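Local coordinates for protein ATP phosphoribosyltransferase regulatory subunit (Bacillus halodurans, PDB 3OD1) that probably serves, as the regulatory partner of HisG, in the first step of histidine biosynthesis and may mediate its feedback control by histidine, at residues S61-Q66 with R82-A87; E132-G137 with A311-F316; I165-Y170 with T279-E284; M275-G280 with G298-L303. All blocks are in the same frame, centred on the assembly; numbering follows the deposited sequence.

Contact 1 (S61-Q66 with R82-A87); sequences SAILDQ and RPDMTA
Ser-61 and Asp-84 meet hydroxyl to carboxylate: Ser-61 OG donates to Asp-84 OD1 over 2.6 Å, coming in from above the carboxylate, 47° out of its plane. OG stands anti to its own backbone N (chi1 171°), which carries it across to the aspartate and against the ring carbons of Pro-83, whose CG lies 3.5 Å from Ser-61 OG. Ser-61 OG also accepts from Ile-63 N (3.0 Å), an ST turn placed just where the chain leaves helix 54-60. Ile-63 then lays CG1 against Pro-83 CB at 3.6 Å, the two side chains crossing obliquely. This is the join, within the histidyl-tRNA synthetase-like domain, between the end of one helix and the start of another, helix 86-94. Asp-84 caps that second helix: its OD2 takes the N-H of Ala-87 at 2.8 Å on the syn side, an almost straight bond (173° at the hydrogen). Water 1 donates to OD2 as well and accepts from Ala-62 N, a second bridge between the segments. Both carboxylate oxygens are thus gripped, which fixes the rotation of the group. Ala-87 CB closes the contact, 4.3 Å from Ser-61 CA.

Contact 2 (E132-G137 with A311-F316); sequences ELIGDG and AQATGF
Leu-133 and Thr-314 form the hydrogen-bonded pair of this antiparallel ladder, Leu-133 N giving to Thr-314 O at 2.9 Å and Thr-314 N returning to Leu-133 O at 3.1 Å. A third bond, Gly-135 N to Gln-312 O, is the shortest at 2.6 Å and more bent, 154° at the hydrogen; it ties down the chain just past the end of strand 125-134. Thr-314 O and Leu-133 O each also receive a CA-H, from Glu-132 and Ala-313. The two strands are neighbours inside the large, mostly antiparallel sheet that marks the class II aminoacyl-tRNA synthetase fold, here in the HisZ subfamily; neither is an edge strand. On the face carrying Glu-132 and Ile-134, the isoleucine sets Ile-134 CG2 against Ala-311 CB (3.9 Å) and CG1 against Ala-313 CB, with helix 86-94 covering it. The buried carboxylate of Glu-132 is well supplied: OE1 pairs with Tyr-300 OH, while Glu-132 OE2 pairs with Thr-86 OG1 and accepts a hydrogen bond from water 2 at 2.6 Å. That water also donates to Phe-316 O, linking the acid to the opposite strand. At the exposed end the Gln-312 amide lies against Gly-137, with Gln-312 OE1 3.4 Å from Gly-137 CA. Water 3 donates to Gly-137 O and only weakly to Gln-312 OE1. Asp-136 spends its carboxylate on other partners: OD1 on Thr-138 OG1, OD2 on Gln-368 NE2 of the second subunit.

Contact 3 (I165-Y170 with T279-E284); sequences IGHVGY and TGVVFE
His-167 and Val-281 are a non-hydrogen-bonded pair where strand 162-167 runs antiparallel to strand 281-286, within the large sheet of the class II synthetase fold. From CB the histidine side chain leaves with CG anti to the backbone N (chi1 -163°), and the ring settles with one face over the Gly-280 to Val-281 peptide. His-167 CG is 4.1 Å from Gly-280 C. His-167 CE1 comes to 3.6 Å from Gly-280 CA, His-167 CD2 meets Val-281 CG2 at 4.0 Å, and Val-281 N stands over the ring centre. ND1 turns to its own chain: at the N-cap of helix 168-179, His-167 ND1 accepts from Gly-169 N at 2.7 Å, almost in the ring plane though bent at the hydrogen (137°). At the tip, NE2 is hydrogen-bonded to Glu-248 OE1 of helix 240-258. With both nitrogens engaged, the ring is held against rotation, and the nearby carboxylate would be expected to polarise it.

Backbone bonds run alongside. Gly-166 and Val-282 exchange two, and Val-168 N gives to Gly-280 O as the strand passes into the helix. Ile-165 lies side by side with Val-281 on the histidine's face, under helix 139-155. On the other face Val-282 CG2 sits 3.6 Å from Gly-166 C, while Val-282 CG1 touches Val-168 CG2 at 4.0 Å.

Contact 4 (M275-G280 with G298-L303); sequences MSYYTG and GRYDEL
Tyr-277 and Tyr-300 run alongside each other, their ring planes within 16° of parallel but strongly offset, centroids 5.9 Å apart. Tyr-277 OH hangs over one face of the Tyr-300 ring, toward its rim, while Gly-298 O and Leu-303 CB lie at that ring's edge. Tyr-277 CE2 rests on Tyr-300 CB at 3.8 Å, and its OH also reaches Leu-303 CD2. Tyr-278 takes Tyr-277 CD2 over the centre of one face and meets Arg-299 O and Gly-298 C near its edge. The Arg-299 guanidinium has Asp-301 OD1 in plane at its edge, a long salt bridge with OD1 3.5 Å from Arg-299 NH1. These are loops at the ends of neighbouring sheet strands of the synthetase-like domain: one leads into strand 281-286, and the other leaves strand 295-298 through a type I turn, Tyr-300 to Leu-303. Thr-279 pins them together. Thr-279 N gives to Arg-299 O at 3.0 Å, from above the carbonyl plane. Thr-279 OG1, placed between backbone N and carbonyl carbon (chi1 55°), accepts from Asp-301 N at 3.1 Å and binds water 5, which donates to Asp-301 OD2. Water 4 links Tyr-277 O to Glu-302 N. Arg-299 NE makes a salt bridge with Asp-142, and Asp-301 OD1 also accepts from Ala-313 N. The N-H of Gly-280 is buried here without a partner.

Overall arrangement
Contacts 2 and 3 are true ladders of one large sheet, built on paired backbone bonds; contacts 1 and 4 lie mainly in loops, where hydroxyls, a carboxylate and waters add to apolar packing and, in contact 4, one backbone bond. Contacts 1, 2 and 3 are largely buried, although contact 2 has an exposed end; contact 4 is only partly buried. Contacts 3 and 4 share Thr-279 and Gly-280, their centres about 9 Å apart, and a probable backbone hydrogen bond from Arg-299 N to Val-281 O joins them further. The carboxylate of Glu-132 connects contact 2 with contacts 1 and 4. Thr-86 also packs on Tyr-277, whereas contacts 1 and 3 do not touch.

Contact 1 (S61-Q66 with R82-A87)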
# COMPACT_ATOMS: atom_id res chain seq x y z
N SER B 61 -14.26 -13.22 -9.67
CA SER B 61 -12.86 -12.97 -9.97
C SER B 61 -12.33 -13.92 -11.04
O SER B 61 -12.81 -15.06 -11.16
CB SER B 61 -12.02 -13.11 -8.69
OG SER B 61 -10.64 -13.07 -8.99
N ALA B 62 -11.34 -13.47 -11.80
CA ALA B 62 -10.67 -14.32 -12.79
C ALA B 62 -9.80 -15.38 -12.11
O ALA B 62 -9.46 -16.39 -12.72
CB ALA B 62 -9.82 -13.48 -13.73
N ILE B 63 -9.45 -15.14 -10.86
CA ILE B 63 -8.62 -16.06 -10.08
C ILE B 63 -9.42 -17.31 -9.74
O ILE B 63 -10.56 -17.21 -9.28
CB ILE B 63 -8.11 -15.38 -8.79
CG1 ILE B 63 -7.49 -14.03 -9.14
CG2 ILE B 63 -7.09 -16.26 -8.08
CD1 ILE B 63 -6.47 -14.11 -10.27
N LEU B 64 -8.83 -18.48 -9.98
CA LEU B 64 -9.54 -19.74 -9.79
C LEU B 64 -9.87 -19.95 -8.33
O LEU B 64 -9.11 -19.53 -7.46
CB LEU B 64 -8.70 -20.91 -10.31
CG LEU B 64 -8.93 -21.34 -11.76
CD1 LEU B 64 -9.49 -20.19 -12.59
CD2 LEU B 64 -7.66 -21.91 -12.36
N ASP B 65 -10.99 -20.60 -8.07
CA ASP B 65 -11.47 -20.77 -6.71
C ASP B 65 -10.40 -21.36 -5.78
O ASP B 65 -10.26 -20.94 -4.63
CB ASP B 65 -12.72 -21.64 -6.71
CG ASP B 65 -13.45 -21.60 -5.38
OD1 ASP B 65 -14.27 -20.68 -5.16
OD2 ASP B 65 -13.20 -22.50 -4.56
N GLN B 66 -9.66 -22.33 -6.28
CA GLN B 66 -8.66 -23.02 -5.47
C GLN B 66 -7.50 -22.08 -5.11
O GLN B 66 -6.76 -22.33 -4.15
CB GLN B 66 -8.14 -24.25 -6.22
CG GLN B 66 -7.27 -25.18 -5.41
CD GLN B 66 -6.99 -26.49 -6.13
OE1 GLN B 66 -7.71 -26.87 -7.06
NE2 GLN B 66 -5.94 -27.19 -5.71
N ARG B 82 -8.51 -9.89 -1.11
CA ARG B 82 -8.74 -9.62 -2.52
C ARG B 82 -7.76 -10.32 -3.46
O ARG B 82 -6.52 -10.16 -3.35
CB ARG B 82 -8.78 -8.13 -2.81
CG ARG B 82 -7.53 -7.45 -2.40
CD ARG B 82 -7.35 -6.17 -3.16
NE ARG B 82 -6.15 -5.49 -2.69
CZ ARG B 82 -6.16 -4.44 -1.89
NH1 ARG B 82 -7.31 -3.93 -1.49
NH2 ARG B 82 -5.02 -3.88 -1.53
N PRO B 83 -8.30 -11.11 -4.38
CA PRO B 83 -7.49 -11.86 -5.35
C PRO B 83 -7.00 -10.98 -6.49
O PRO B 83 -5.98 -11.30 -7.12
CB PRO B 83 -8.47 -12.94 -5.85
CG PRO B 83 -9.82 -12.37 -5.62
CD PRO B 83 -9.70 -11.58 -4.36
N ASP B 84 -7.71 -9.89 -6.77
CA ASP B 84 -7.37 -9.02 -7.90
C ASP B 84 -8.01 -7.64 -7.69
O ASP B 84 -8.81 -7.46 -6.77
CB ASP B 84 -7.88 -9.63 -9.21
CG ASP B 84 -9.42 -9.71 -9.26
OD1 ASP B 84 -10.01 -10.56 -8.57
OD2 ASP B 84 -10.04 -8.92 -9.98
N MSE B 85 -7.70 -6.69 -8.56
CA MSE B 85 -8.32 -5.36 -8.47
C MSE B 85 -9.45 -5.13 -9.48
O MSE B 85 -10.22 -4.17 -9.35
CB MSE B 85 -7.27 -4.26 -8.56
CG MSE B 85 -6.49 -4.04 -7.24
SE MSE B 85 -7.68 -3.61 -5.74
CE MSE B 85 -8.35 -1.88 -6.34
N THR B 86 -9.56 -6.01 -10.47
CA THR B 86 -10.56 -5.83 -11.52
C THR B 86 -11.99 -6.03 -10.98
O THR B 86 -12.87 -5.21 -11.22
CB THR B 86 -10.32 -6.74 -12.73
OG1 THR B 86 -9.00 -6.50 -13.25
CG2 THR B 86 -11.36 -6.45 -13.82
N ALA B 87 -12.21 -7.13 -10.27
CA ALA B 87 -13.55 -7.37 -9.72
C ALA B 87 -13.94 -6.33 -8.65
O ALA B 87 -15.07 -5.82 -8.63
CB ALA B 87 -13.68 -8.81 -9.22
O HOH W 1 -11.15 -10.41 -12.12

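Contact 2 (E132-G137 with A311-F316)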
# COMPACT_ATOMS: atom_id res chain seq x y z
N GLU B 132 -8.00 -0.14 -15.49
CA GLU B 132 -9.22 -0.65 -16.12
C GLU B 132 -9.80 0.50 -16.93
O GLU B 132 -9.87 1.63 -16.45
CB GLU B 132 -10.25 -1.08 -15.06
CG GLU B 132 -9.69 -1.96 -13.96
CD GLU B 132 -9.20 -3.30 -14.47
OE1 GLU B 132 -9.53 -3.67 -15.62
OE2 GLU B 132 -8.48 -3.99 -13.72
N LEU B 133 -10.18 0.21 -18.16
CA LEU B 133 -10.84 1.18 -19.02
C LEU B 133 -12.21 0.59 -19.35
O LEU B 133 -12.32 -0.39 -20.07
CB LEU B 133 -10.02 1.45 -20.28
CG LEU B 133 -10.74 2.03 -21.51
CD1 LEU B 133 -11.51 3.29 -21.17
CD2 LEU B 133 -9.73 2.31 -22.62
N ILE B 134 -13.25 1.17 -18.76
CA ILE B 134 -14.55 0.51 -18.73
C ILE B 134 -15.59 1.28 -19.51
O ILE B 134 -15.74 2.48 -19.33
CB ILE B 134 -15.05 0.34 -17.29
CG1 ILE B 134 -14.06 -0.49 -16.47
CG2 ILE B 134 -16.43 -0.33 -17.29
CD1 ILE B 134 -14.18 -0.26 -14.98
N GLY B 135 -16.30 0.59 -20.40
CA GLY B 135 -17.37 1.22 -21.15
C GLY B 135 -16.99 1.76 -22.51
O GLY B 135 -17.74 2.53 -23.10
N ASP B 136 -15.82 1.38 -23.01
CA ASP B 136 -15.38 1.82 -24.34
C ASP B 136 -14.98 0.59 -25.14
O ASP B 136 -13.97 -0.06 -24.85
CB ASP B 136 -14.23 2.83 -24.23
CG ASP B 136 -13.75 3.35 -25.59
OD1 ASP B 136 -14.06 2.74 -26.64
OD2 ASP B 136 -13.04 4.37 -25.60
N GLY B 137 -15.80 0.25 -26.12
CA GLY B 137 -15.61 -0.97 -26.89
C GLY B 137 -14.82 -0.82 -28.18
O GLY B 137 -14.75 -1.77 -28.96
N ALA B 311 -21.17 -3.36 -19.19
CA ALA B 311 -20.31 -2.54 -20.04
C ALA B 311 -19.21 -3.42 -20.61
O ALA B 311 -18.87 -4.44 -20.03
CB ALA B 311 -19.69 -1.41 -19.24
N GLN B 312 -18.69 -3.02 -21.76
CA GLN B 312 -17.47 -3.60 -22.28
C GLN B 312 -16.35 -3.06 -21.40
O GLN B 312 -16.48 -2.00 -20.79
CB GLN B 312 -17.27 -3.20 -23.75
CG GLN B 312 -18.50 -3.44 -24.62
CD GLN B 312 -18.31 -2.97 -26.05
OE1 GLN B 312 -17.65 -3.64 -26.85
NE2 GLN B 312 -18.89 -1.81 -26.39
N ALA B 313 -15.26 -3.82 -21.29
CA ALA B 313 -14.16 -3.41 -20.42
C ALA B 313 -12.87 -4.09 -20.83
O ALA B 313 -12.87 -5.24 -21.30
CB ALA B 313 -14.48 -3.68 -18.95
N THR B 314 -11.77 -3.36 -20.70
CA THR B 314 -10.46 -3.97 -20.88
C THR B 314 -9.49 -3.35 -19.89
O THR B 314 -9.88 -2.50 -19.09
CB THR B 314 -9.95 -3.86 -22.34
OG1 THR B 314 -8.70 -4.55 -22.45
CG2 THR B 314 -9.78 -2.41 -22.77
N GLY B 315 -8.23 -3.78 -19.92
CA GLY B 315 -7.23 -3.24 -19.03
C GLY B 315 -6.02 -4.15 -18.94
O GLY B 315 -5.89 -5.07 -19.73
N PHE B 316 -5.12 -3.86 -18.01
CA PHE B 316 -3.95 -4.70 -17.81
C PHE B 316 -3.51 -4.68 -16.35
O PHE B 316 -3.88 -3.79 -15.58
CB PHE B 316 -2.78 -4.28 -18.72
CG PHE B 316 -2.15 -2.94 -18.35
CD1 PHE B 316 -1.22 -2.84 -17.33
CD2 PHE B 316 -2.48 -1.79 -19.07
CE1 PHE B 316 -0.65 -1.62 -17.00
CE2 PHE B 316 -1.89 -0.57 -18.76
CZ PHE B 316 -0.98 -0.48 -17.74
O HOH W 2 -6.02 -4.84 -14.11
O HOH W 3 -15.20 -4.54 -29.02

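Contact 3 (I165-Y170 with T279-E284)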
# COMPACT_ATOMS: atom_id res chain seq x y z
N ILE B 165 -0.02 -10.77 -28.50
CA ILE B 165 -1.45 -10.50 -28.57
C ILE B 165 -2.17 -11.69 -29.16
O ILE B 165 -1.83 -12.13 -30.26
CB ILE B 165 -1.71 -9.27 -29.47
CG1 ILE B 165 -0.96 -8.06 -28.91
CG2 ILE B 165 -3.22 -9.02 -29.60
CD1 ILE B 165 -1.10 -6.82 -29.74
N GLY B 166 -3.17 -12.19 -28.44
CA GLY B 166 -4.05 -13.24 -28.95
C GLY B 166 -5.50 -12.79 -29.04
O GLY B 166 -5.83 -11.62 -28.80
N HIS B 167 -6.40 -13.71 -29.37
CA HIS B 167 -7.80 -13.33 -29.42
C HIS B 167 -8.72 -14.50 -29.07
O HIS B 167 -8.75 -15.51 -29.77
CB HIS B 167 -8.16 -12.75 -30.79
CG HIS B 167 -9.44 -11.98 -30.80
ND1 HIS B 167 -10.62 -12.50 -30.30
CD2 HIS B 167 -9.73 -10.74 -31.24
CE1 HIS B 167 -11.58 -11.61 -30.44
NE2 HIS B 167 -11.07 -10.53 -31.00
N VAL B 168 -9.47 -14.36 -27.98
CA VAL B 168 -10.41 -15.39 -27.55
C VAL B 168 -11.41 -15.74 -28.65
O VAL B 168 -11.80 -16.90 -28.80
CB VAL B 168 -11.18 -14.96 -26.29
CG1 VAL B 168 -12.39 -15.87 -26.05
CG2 VAL B 168 -10.26 -14.97 -25.09
N GLY B 169 -11.83 -14.73 -29.41
CA GLY B 169 -12.83 -14.93 -30.44
C GLY B 169 -12.29 -15.78 -31.57
O GLY B 169 -12.97 -16.67 -32.09
N TYR B 170 -11.04 -15.52 -31.97
CA TYR B 170 -10.44 -16.32 -33.02
C TYR B 170 -10.36 -17.80 -32.61
O TYR B 170 -10.83 -18.68 -33.34
CB TYR B 170 -9.07 -15.79 -33.43
CG TYR B 170 -8.49 -16.60 -34.57
CD1 TYR B 170 -8.81 -16.30 -35.89
CD2 TYR B 170 -7.64 -17.68 -34.32
CE1 TYR B 170 -8.29 -17.05 -36.94
CE2 TYR B 170 -7.12 -18.44 -35.37
CZ TYR B 170 -7.45 -18.11 -36.68
OH TYR B 170 -6.95 -18.84 -37.73
N THR B 279 -13.02 -12.31 -23.08
CA THR B 279 -14.00 -12.44 -24.15
C THR B 279 -13.44 -12.10 -25.53
O THR B 279 -14.09 -12.35 -26.55
CB THR B 279 -15.21 -11.53 -23.86
OG1 THR B 279 -14.76 -10.18 -23.67
CG2 THR B 279 -15.92 -12.00 -22.60
N GLY B 280 -12.26 -11.52 -25.59
CA GLY B 280 -11.76 -11.03 -26.86
C GLY B 280 -10.25 -10.92 -26.94
O GLY B 280 -9.55 -11.89 -26.69
N VAL B 281 -9.78 -9.74 -27.31
CA VAL B 281 -8.35 -9.45 -27.34
C VAL B 281 -7.73 -9.78 -25.99
O VAL B 281 -8.26 -9.38 -24.96
CB VAL B 281 -8.09 -7.97 -27.64
CG1 VAL B 281 -6.60 -7.67 -27.59
CG2 VAL B 281 -8.68 -7.60 -28.99
N VAL B 282 -6.63 -10.53 -26.02
CA VAL B 282 -5.84 -10.84 -24.83
C VAL B 282 -4.37 -10.60 -25.15
O VAL B 282 -3.96 -10.70 -26.30
CB VAL B 282 -6.05 -12.30 -24.34
CG1 VAL B 282 -7.42 -12.46 -23.72
CG2 VAL B 282 -5.85 -13.30 -25.49
N PHE B 283 -3.59 -10.28 -24.12
CA PHE B 283 -2.17 -10.02 -24.30
C PHE B 283 -1.37 -10.30 -23.04
O PHE B 283 -1.90 -10.32 -21.93
CB PHE B 283 -1.92 -8.59 -24.79
CG PHE B 283 -2.54 -7.52 -23.93
CD1 PHE B 283 -1.83 -6.95 -22.89
CD2 PHE B 283 -3.83 -7.06 -24.19
CE1 PHE B 283 -2.39 -5.96 -22.09
CE2 PHE B 283 -4.40 -6.06 -23.40
CZ PHE B 283 -3.68 -5.52 -22.35
N GLU B 284 -0.07 -10.52 -23.23
CA GLU B 284 0.84 -10.65 -22.10
C GLU B 284 2.21 -10.14 -22.48
O GLU B 284 2.62 -10.23 -23.64
CB GLU B 284 0.89 -12.09 -21.60
CG GLU B 284 1.43 -13.06 -22.61
CD GLU B 284 1.41 -14.48 -22.09
OE1 GLU B 284 0.78 -14.75 -21.04
OE2 GLU B 284 2.04 -15.34 -22.75

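Contact 4 (M275-G280 with G298-L303)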
# COMPACT_ATOMS: atom_id res chain seq x y z
N MSE B 275 -10.04 -19.98 -19.09
CA MSE B 275 -11.02 -20.80 -19.80
C MSE B 275 -12.29 -20.04 -20.19
O MSE B 275 -12.96 -20.43 -21.15
CB MSE B 275 -11.34 -22.08 -19.03
CG MSE B 275 -10.16 -23.04 -18.89
SE MSE B 275 -9.58 -23.78 -20.60
CE MSE B 275 -11.12 -24.96 -20.95
N SER B 276 -12.63 -18.97 -19.48
CA SER B 276 -13.91 -18.29 -19.75
C SER B 276 -13.93 -16.77 -19.56
O SER B 276 -14.71 -16.06 -20.18
CB SER B 276 -15.01 -18.90 -18.87
OG SER B 276 -14.62 -18.88 -17.51
N TYR B 277 -13.07 -16.28 -18.69
CA TYR B 277 -13.15 -14.91 -18.20
C TYR B 277 -12.97 -13.84 -19.28
O TYR B 277 -13.74 -12.89 -19.36
CB TYR B 277 -12.12 -14.74 -17.10
CG TYR B 277 -12.00 -13.38 -16.48
CD1 TYR B 277 -12.77 -13.04 -15.36
CD2 TYR B 277 -11.07 -12.46 -16.95
CE1 TYR B 277 -12.65 -11.81 -14.76
CE2 TYR B 277 -10.94 -11.21 -16.35
CZ TYR B 277 -11.73 -10.90 -15.25
OH TYR B 277 -11.61 -9.67 -14.63
N TYR B 278 -11.94 -13.99 -20.11
CA TYR B 278 -11.70 -13.04 -21.19
C TYR B 278 -12.56 -13.36 -22.39
O TYR B 278 -12.79 -14.53 -22.70
CB TYR B 278 -10.22 -13.01 -21.58
CG TYR B 278 -9.31 -12.59 -20.46
CD1 TYR B 278 -9.09 -11.25 -20.18
CD2 TYR B 278 -8.65 -13.54 -19.68
CE1 TYR B 278 -8.24 -10.86 -19.13
CE2 TYR B 278 -7.81 -13.17 -18.64
CZ TYR B 278 -7.61 -11.84 -18.37
OH TYR B 278 -6.77 -11.49 -17.34
N THR B 279 -13.02 -12.31 -23.08
CA THR B 279 -14.00 -12.44 -24.15
C THR B 279 -13.44 -12.10 -25.53
O THR B 279 -14.09 -12.35 -26.55
CB THR B 279 -15.21 -11.53 -23.86
OG1 THR B 279 -14.76 -10.18 -23.67
CG2 THR B 279 -15.92 -12.00 -22.60
N GLY B 280 -12.26 -11.52 -25.59
CA GLY B 280 -11.76 -11.03 -26.86
C GLY B 280 -10.25 -10.92 -26.94
O GLY B 280 -9.55 -11.89 -26.69
N GLY B 298 -6.52 -7.68 -21.21
CA GLY B 298 -7.42 -7.97 -22.30
C GLY B 298 -8.87 -7.67 -21.94
O GLY B 298 -9.17 -7.24 -20.83
N ARG B 299 -9.75 -7.92 -22.91
CA ARG B 299 -11.18 -7.67 -22.77
C ARG B 299 -11.90 -8.65 -21.88
O ARG B 299 -11.72 -9.86 -22.01
CB ARG B 299 -11.86 -7.70 -24.13
CG ARG B 299 -11.50 -6.57 -25.02
CD ARG B 299 -12.68 -5.68 -25.24
NE ARG B 299 -12.23 -4.37 -25.65
CZ ARG B 299 -12.67 -3.23 -25.14
NH1 ARG B 299 -13.61 -3.25 -24.20
NH2 ARG B 299 -12.19 -2.07 -25.59
N TYR B 300 -12.74 -8.13 -20.99
CA TYR B 300 -13.56 -8.97 -20.13
C TYR B 300 -15.00 -8.41 -20.12
O TYR B 300 -15.46 -7.89 -19.11
CB TYR B 300 -12.94 -9.05 -18.73
CG TYR B 300 -12.65 -7.70 -18.08
CD1 TYR B 300 -13.54 -7.16 -17.17
CD2 TYR B 300 -11.48 -6.98 -18.37
CE1 TYR B 300 -13.31 -5.94 -16.56
CE2 TYR B 300 -11.24 -5.74 -17.76
CZ TYR B 300 -12.17 -5.23 -16.85
OH TYR B 300 -12.00 -4.01 -16.22
N ASP B 301 -15.69 -8.53 -21.25
CA ASP B 301 -16.91 -7.77 -21.52
C ASP B 301 -18.17 -8.22 -20.77
O ASP B 301 -19.21 -7.58 -20.90
CB ASP B 301 -17.23 -7.75 -23.02
CG ASP B 301 -16.32 -6.82 -23.81
OD1 ASP B 301 -15.51 -6.07 -23.21
OD2 ASP B 301 -16.41 -6.83 -25.06
N GLU B 302 -18.09 -9.30 -20.00
CA GLU B 302 -19.26 -9.79 -19.28
C GLU B 302 -19.20 -9.59 -17.75
O GLU B 302 -20.15 -9.88 -17.03
CB GLU B 302 -19.51 -11.27 -19.61
CG GLU B 302 -19.79 -11.51 -21.09
CD GLU B 302 -20.93 -10.64 -21.61
OE1 GLU B 302 -21.89 -10.38 -20.84
OE2 GLU B 302 -20.87 -10.20 -22.78
N LEU B 303 -18.09 -9.07 -17.25
CA LEU B 303 -17.98 -8.90 -15.80
C LEU B 303 -18.92 -7.84 -15.25
O LEU B 303 -19.64 -8.09 -14.28
CB LEU B 303 -16.54 -8.59 -15.38
CG LEU B 303 -16.29 -8.46 -13.87
CD1 LEU B 303 -16.56 -9.78 -13.14
CD2 LEU B 303 -14.87 -8.00 -13.62
O HOH W 4 -15.99 -11.18 -18.85
O HOH W 5 -14.87 -9.01 -25.97